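Local atomic coordinates of acetylglutamate kinase (PDB entry 3L86), a protein that probably catalyses the ATP-dependent phosphorylation of N-acetyl-L-glutamate to N-acetyl-L-glutamyl 5-phosphate, the second step of the route from glutamate to N-acetylornithine in arginine biosynthesis. Residues K36-I41 / G66-I71. Numbering follows the deposited sequence.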
ATOM      1  N   LYS A  36      18.261  10.084   0.486  1.00 23.14           N
ATOM      2  CA  LYS A  36      17.600  10.580  -0.707  1.00 21.92           C
ATOM      3  C   LYS A  36      16.415  11.587  -0.411  1.00 20.48           C
ATOM      4  O   LYS A  36      15.963  12.169  -1.364  1.00 20.67           O
ATOM      5  CB  LYS A  36      17.105   9.436  -1.662  1.00 22.34           C
ATOM      6  CG  LYS A  36      18.047   8.960  -2.793  1.00 24.17           C
ATOM      7  CD  LYS A  36      17.479   7.784  -3.688  1.00 21.71           C
ATOM      8  CE  LYS A  36      16.927   8.308  -4.977  1.00 22.77           C
ATOM      9  NZ  LYS A  36      16.643   7.312  -5.996  1.00 27.62           N
ATOM     10  N   ASP A  37      15.922  11.765   0.845  1.00 18.04           N
ATOM     11  CA  ASP A  37      14.795  12.644   1.073  1.00 16.99           C
ATOM     12  C   ASP A  37      13.593  12.183   0.235  1.00 15.47           C
ATOM     13  O   ASP A  37      13.043  12.940  -0.489  1.00 15.75           O
ATOM     14  CB  ASP A  37      15.179  14.112   0.775  1.00 18.16           C
ATOM     15  CG  ASP A  37      14.473  15.120   1.650  1.00 21.37           C
ATOM     16  OD1 ASP A  37      14.050  14.838   2.719  1.00 30.16           O
ATOM     17  OD2 ASP A  37      14.311  16.219   1.245  1.00 26.73           O
ATOM     18  N   ILE A  38      13.237  10.906   0.372  1.00 14.89           N
ATOM     19  CA  ILE A  38      12.126  10.207  -0.273  1.00 13.68           C
ATOM     20  C   ILE A  38      11.460   9.330   0.803  1.00 12.26           C
ATOM     21  O   ILE A  38      12.158   8.488   1.433  1.00 11.55           O
ATOM     22  CB  ILE A  38      12.595   9.250  -1.408  1.00 13.80           C
ATOM     23  CG1 ILE A  38      13.115  10.062  -2.596  1.00 16.61           C
ATOM     24  CG2 ILE A  38      11.435   8.410  -1.911  1.00 14.12           C
ATOM     25  CD1 ILE A  38      13.419   9.225  -3.874  1.00 19.25           C
ATOM     26  N   ILE A  39      10.145   9.523   0.998  1.00  9.26           N
ATOM     27  CA  ILE A  39       9.309   8.616   1.814  1.00 10.32           C
ATOM     28  C   ILE A  39       8.063   8.098   1.039  1.00  9.22           C
ATOM     29  O   ILE A  39       7.325   8.875   0.395  1.00  7.12           O
ATOM     30  CB  ILE A  39       8.825   9.342   3.082  1.00 10.96           C
ATOM     31  CG1 ILE A  39      10.030   9.830   3.917  1.00 12.04           C
ATOM     32  CG2 ILE A  39       7.839   8.476   3.913  1.00  8.18           C
ATOM     33  CD1 ILE A  39       9.556  10.802   5.056  1.00 13.72           C
ATOM     34  N   VAL A  40       7.880   6.773   1.057  1.00  7.96           N
ATOM     35  CA  VAL A  40       6.655   6.146   0.535  1.00  5.79           C
ATOM     36  C   VAL A  40       5.657   5.922   1.701  1.00  6.15           C
ATOM     37  O   VAL A  40       6.028   5.357   2.737  1.00  5.51           O
ATOM     38  CB  VAL A  40       6.977   4.821  -0.221  1.00  6.29           C
ATOM     39  CG1 VAL A  40       5.673   4.057  -0.678  1.00  4.07           C
ATOM     40  CG2 VAL A  40       7.924   5.150  -1.463  1.00  3.66           C
ATOM     41  N   ILE A  41       4.434   6.436   1.545  1.00  5.80           N
ATOM     42  CA  ILE A  41       3.323   6.227   2.511  1.00  5.86           C
ATOM     43  C   ILE A  41       2.232   5.340   1.900  1.00  7.42           C
ATOM     44  O   ILE A  41       1.565   5.739   0.941  1.00  6.47           O
ATOM     45  CB  ILE A  41       2.714   7.555   2.927  1.00  6.06           C
ATOM     46  CG1 ILE A  41       3.831   8.424   3.556  1.00  7.51           C
ATOM     47  CG2 ILE A  41       1.513   7.382   3.940  1.00  5.19           C
ATOM     48  CD1 ILE A  41       3.786   9.881   3.184  1.00 12.32           C
ATOM     49  N   GLY A  66      10.452  20.286   1.047  1.00 11.34           N
ATOM     50  CA  GLY A  66      11.212  19.736  -0.046  1.00 10.64           C
ATOM     51  C   GLY A  66      11.276  18.208  -0.096  1.00 11.74           C
ATOM     52  O   GLY A  66      12.001  17.670  -0.926  1.00 12.57           O
ATOM     53  N   LYS A  67      10.635  17.500   0.795  1.00  9.64           N
ATOM     54  CA  LYS A  67      10.645  16.057   0.773  1.00 10.66           C
ATOM     55  C   LYS A  67       9.901  15.478  -0.466  1.00 10.41           C
ATOM     56  O   LYS A  67       8.957  16.058  -0.906  1.00 10.12           O
ATOM     57  CB  LYS A  67      10.094  15.535   2.083  1.00 12.10           C
ATOM     58  CG  LYS A  67      10.498  14.152   2.439  1.00 15.31           C
ATOM     59  CD  LYS A  67      10.475  13.851   3.901  1.00 17.81           C
ATOM     60  CE  LYS A  67      11.604  14.408   4.718  1.00 15.82           C
ATOM     61  NZ  LYS A  67      12.865  13.920   4.419  1.00 10.76           N
ATOM     62  N   GLN A  68      10.360  14.383  -1.042  1.00  9.07           N
ATOM     63  CA  GLN A  68       9.601  13.789  -2.170  1.00 10.44           C
ATOM     64  C   GLN A  68       8.731  12.655  -1.642  1.00 11.26           C
ATOM     65  O   GLN A  68       9.254  11.728  -1.002  1.00 11.82           O
ATOM     66  CB  GLN A  68      10.583  13.235  -3.232  1.00 10.23           C
ATOM     67  CG  GLN A  68      11.583  14.348  -3.755  1.00 13.93           C
ATOM     68  CD  GLN A  68      12.777  13.686  -4.447  1.00 21.99           C
ATOM     69  OE1 GLN A  68      12.655  13.245  -5.578  1.00 24.73           O
ATOM     70  NE2 GLN A  68      13.898  13.536  -3.734  1.00 23.03           N
ATOM     71  N   LEU A  69       7.431  12.715  -1.930  1.00  9.08           N
ATOM     72  CA  LEU A  69       6.476  11.813  -1.283  1.00  9.54           C
ATOM     73  C   LEU A  69       5.719  11.032  -2.369  1.00  8.11           C
ATOM     74  O   LEU A  69       5.340  11.618  -3.393  1.00  7.04           O
ATOM     75  CB  LEU A  69       5.491  12.617  -0.404  1.00  7.75           C
ATOM     76  CG  LEU A  69       5.596  12.802   1.121  1.00 13.01           C
ATOM     77  CD1 LEU A  69       6.936  12.594   1.809  1.00  6.33           C
ATOM     78  CD2 LEU A  69       4.830  14.021   1.712  1.00  9.32           C
ATOM     79  N   VAL A  70       5.528   9.719  -2.157  1.00  7.79           N
ATOM     80  CA  VAL A  70       4.672   8.913  -3.067  1.00  6.90           C
ATOM     81  C   VAL A  70       3.671   8.193  -2.180  1.00  7.11           C
ATOM     82  O   VAL A  70       4.082   7.648  -1.159  1.00  8.27           O
ATOM     83  CB  VAL A  70       5.499   7.862  -3.892  1.00  6.99           C
ATOM     84  CG1 VAL A  70       4.574   6.957  -4.690  1.00  5.20           C
ATOM     85  CG2 VAL A  70       6.527   8.584  -4.866  1.00  8.71           C
ATOM     86  N   ILE A  71       2.374   8.228  -2.533  1.00  6.49           N
ATOM     87  CA  ILE A  71       1.302   7.571  -1.786  1.00  5.54           C
ATOM     88  C   ILE A  71       0.707   6.364  -2.576  1.00  5.59           C
ATOM     89  O   ILE A  71       0.365   6.475  -3.787  1.00  6.45           O
ATOM     90  CB  ILE A  71       0.160   8.567  -1.377  1.00  5.41           C
ATOM     91  CG1 ILE A  71       0.616   9.523  -0.257  1.00  5.08           C
ATOM     92  CG2 ILE A  71      -1.205   7.815  -0.946  1.00  7.45           C
ATOM     93  CD1 ILE A  71      -0.368  10.717  -0.025  1.00  3.47           C
TER
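Ile-39 and its partners Gln-68 and Val-70 illustrate how parallel strands are joined: one residue reaches both ways across the gap. Its N donates to Gln-68 O (3.1 Å), while its O accepts from Val-70 N at 3.2 Å. The pattern extends to Gln-68 N on Asp-37 O and to Ile-41 N on Val-70 O, the latter 3.0 Å long. The same carbonyls also take CA-H...O contacts, Gln-68 O from Ile-38 CA and Val-70 O from Val-40 CA.

Polar side chains gather at the start of the pair. The carboxylate of Asp-37 is modelled as a salt bridge with Lys-67, but OD1 of Asp-37 and NZ of Lys-67 sit too close for their positions to be trusted. CG of Gln-68 lies beside its own backbone N (chi1 -57°) and the chain runs out extended beyond it, so that NE2 adds a weak 3.4 Å bond to Asp-37 O, which thus accepts twice from one residue.

Side-chain contacts divide between the faces. Ile-39, Leu-69, Ile-41 and Ile-71 share one: CD1 of Leu-69 lies 4.0 Å from CB of Ile-39, and CG of Leu-69 is equally far from CD1 of Ile-41. Val-40 and Val-70 meet more loosely on the other, where CG1 of Ile-38 lies 3.7 Å from Gln-68 NE2.

The strands are the two arms of a beta-alpha-beta unit within the amino acid kinase fold. Helix 53-64 covers the Leu-69 face through Ile-59 and Trp-62, helix 162-170 packs on Val-70, and strands 208-212 and 174-182 continue the sheet on either side.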